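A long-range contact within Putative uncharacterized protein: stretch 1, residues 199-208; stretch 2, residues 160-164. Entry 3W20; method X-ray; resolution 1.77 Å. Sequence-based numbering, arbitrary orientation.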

# COMPACT_ATOMS: atom_id res chain seq x y z
N ARG A 199 -3.73 -1.04 30.90
CA ARG A 199 -3.48 -0.50 29.51
C ARG A 199 -2.04 -0.34 29.20
O ARG A 199 -1.40 0.68 29.57
CB ARG A 199 -4.21 0.87 29.34
CG ARG A 199 -5.69 0.89 29.54
CD ARG A 199 -6.15 2.40 29.25
NE ARG A 199 -7.43 2.16 28.76
CZ ARG A 199 -8.09 2.84 27.86
NH1 ARG A 199 -7.68 3.98 27.29
NH2 ARG A 199 -9.21 2.32 27.60
N PRO A 200 -1.43 -1.36 28.63
CA PRO A 200 -0.00 -1.30 28.31
C PRO A 200 0.31 -0.05 27.48
O PRO A 200 -0.50 0.34 26.64
CB PRO A 200 0.21 -2.56 27.47
CG PRO A 200 -0.89 -3.45 27.85
CD PRO A 200 -2.08 -2.59 28.15
N GLU A 201 1.44 0.62 27.77
CA GLU A 201 1.75 1.88 27.12
C GLU A 201 2.35 1.79 25.70
O GLU A 201 2.41 2.80 25.01
CB GLU A 201 2.65 2.74 28.02
CG GLU A 201 1.99 3.18 29.34
CD GLU A 201 3.04 3.60 30.39
OE1 GLU A 201 4.26 3.45 30.13
OE2 GLU A 201 2.67 4.09 31.48
N SER A 202 2.67 0.61 25.21
CA SER A 202 3.36 0.56 23.93
C SER A 202 3.43 -0.86 23.45
O SER A 202 3.15 -1.83 24.22
CB SER A 202 4.78 1.15 24.09
OG SER A 202 5.56 0.20 24.87
N ARG A 203 3.83 -1.03 22.17
CA ARG A 203 4.06 -2.36 21.64
C ARG A 203 5.23 -3.04 22.43
O ARG A 203 5.12 -4.23 22.73
CB ARG A 203 4.34 -2.35 20.14
CG ARG A 203 4.65 -3.76 19.63
CD ARG A 203 3.51 -4.74 19.76
NE ARG A 203 2.42 -4.26 18.97
CZ ARG A 203 1.28 -4.86 18.86
NH1 ARG A 203 1.11 -6.11 19.42
NH2 ARG A 203 0.29 -4.23 18.24
N ALA A 204 6.28 -2.32 22.75
CA ALA A 204 7.39 -2.87 23.52
C ALA A 204 6.87 -3.41 24.90
O ALA A 204 7.30 -4.48 25.36
CB ALA A 204 8.44 -1.81 23.71
N ALA A 205 6.01 -2.65 25.57
CA ALA A 205 5.40 -3.12 26.82
C ALA A 205 4.61 -4.40 26.62
O ALA A 205 4.77 -5.31 27.43
CB ALA A 205 4.57 -2.02 27.51
N LEU A 206 3.83 -4.53 25.53
CA LEU A 206 3.10 -5.78 25.31
C LEU A 206 4.07 -6.91 25.04
O LEU A 206 3.83 -8.06 25.48
CB LEU A 206 2.21 -5.74 24.08
CG LEU A 206 0.93 -5.00 24.17
CD1 LEU A 206 0.42 -4.91 22.75
CD2 LEU A 206 -0.01 -5.84 25.03
N ASP A 207 5.13 -6.56 24.31
CA ASP A 207 6.11 -7.56 23.83
C ASP A 207 6.82 -8.07 25.09
O ASP A 207 7.10 -9.25 25.16
CB ASP A 207 7.14 -6.92 22.89
CG ASP A 207 6.67 -6.84 21.44
OD1 ASP A 207 5.64 -7.46 21.13
OD2 ASP A 207 7.33 -6.16 20.63
N GLU A 208 7.08 -7.21 26.08
CA GLU A 208 7.72 -7.69 27.32
C GLU A 208 6.73 -8.59 28.08
O GLU A 208 7.11 -9.62 28.70
CB GLU A 208 8.28 -6.56 28.18
CG GLU A 208 9.10 -7.08 29.37
CD GLU A 208 9.90 -6.01 30.12
OE1 GLU A 208 9.70 -4.79 29.89
OE2 GLU A 208 10.74 -6.41 30.97
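Stretch 2 (160-164) SYGRD

Stretch 2 is an irregular segment, with neither helix nor strand, laid against the point where the loop of stretch 1 turns into a helix. The backbones come closest at Arg 203 and Tyr 161, whose CA atoms are 4.9 Å apart. From there the tyrosine side chain runs back along the loop as far as Pro 200, while the chain of stretch 2 continues through Gly 162 to Arg 163, beside the first turn of the helix. Gly 162 extends at phi/psi of -69/140, and Arg 163 returns to helix-like angles of -64/-37 without belonging to a helix.

Polar contacts to backbone carbonyls run both ways. Tyr 161, with chi1 in m, donates from OH to Pro 200 O at 2.7 Å, and the carbonyl lies at the ring edge, near its plane. In return, Arg 203 NE donates to Tyr 161 O at 3.0 Å with an angle of 163°, and a weak second bond from Arg 203 NH2 reaches the same Tyr 161 O at 3.4 Å. The arginine folds back to do this, its chi1 t followed by chi2 and chi3 both p, so that the carbonyl meets the edge of its guanidinium.

The charged contact is a two-point salt bridge. Arg 163 NE donates to Asp 207 OD2 at 2.8 Å, and Arg 163 NH2 to Asp 207 OD1 at 2.9 Å, nearly straight at 174°. Although the CA-to-CB bond of Arg 163 points sideways, the end of its side chain comes nearer to stretch 1; the CA-to-CB bond of Asp 207 points toward stretch 2 from one helical turn beyond Arg 203, the Asp 207 N bonded to Arg 203 O at 2.8 Å.

Packing fills the space between these polar points. Ser 202 CA sits 3.7 Å from the centroid of the Tyr 161 ring, 13° off the normal, a CH-pi contact over one face. The same serine caps the helix, its OG accepting from Ala 205 N at 3.0 Å while its CB points away from stretch 2, so cap and ring contact coexist on one residue. Arg 203 CB lies 3.7 Å from Gly 162 O, and Arg 203 CG 3.7 Å from Arg 163 CA.

The rule to read here is economy: Tyr 161 and Arg 203 are both buried, and Arg 203 combines carbonyl bonding at its tip with aliphatic packing nearer its backbone. In total, 383 Å² is buried, both sides summed.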

# COMPACT_ATOMS: atom_id res chain seq x y z
N SER A 160 -1.53 3.14 17.07
CA SER A 160 -0.14 3.59 17.20
C SER A 160 0.92 2.62 17.60
O SER A 160 2.15 2.96 17.50
CB SER A 160 -0.07 4.84 18.08
OG SER A 160 -0.21 4.53 19.44
N TYR A 161 0.52 1.42 17.98
CA TYR A 161 1.45 0.47 18.53
C TYR A 161 2.23 -0.39 17.50
O TYR A 161 2.23 -1.58 17.56
CB TYR A 161 0.77 -0.42 19.56
CG TYR A 161 0.44 0.25 20.87
CD1 TYR A 161 0.58 1.63 21.05
CD2 TYR A 161 0.03 -0.49 21.94
CE1 TYR A 161 0.26 2.23 22.23
CE2 TYR A 161 -0.27 0.09 23.14
CZ TYR A 161 -0.15 1.45 23.30
OH TYR A 161 -0.47 1.95 24.50
N GLY A 162 2.91 0.27 16.60
CA GLY A 162 3.90 -0.44 15.73
C GLY A 162 5.09 -0.91 16.55
O GLY A 162 5.60 -0.19 17.45
N ARG A 163 5.55 -2.11 16.24
CA ARG A 163 6.78 -2.56 16.90
C ARG A 163 7.98 -1.71 16.52
O ARG A 163 8.88 -1.51 17.33
CB ARG A 163 7.02 -4.02 16.58
CG ARG A 163 8.25 -4.59 17.24
CD ARG A 163 8.21 -6.10 17.00
NE ARG A 163 7.28 -6.80 17.86
CZ ARG A 163 6.61 -7.92 17.53
NH1 ARG A 163 6.76 -8.56 16.37
NH2 ARG A 163 5.83 -8.47 18.44
N ASP A 164 8.04 -1.28 15.27
CA ASP A 164 9.15 -0.43 14.82
C ASP A 164 8.80 1.00 15.13
O ASP A 164 8.14 1.62 14.33
CB ASP A 164 9.37 -0.66 13.31
CG ASP A 164 10.57 0.10 12.76
OD1 ASP A 164 10.94 1.16 13.34
OD2 ASP A 164 11.07 -0.31 11.67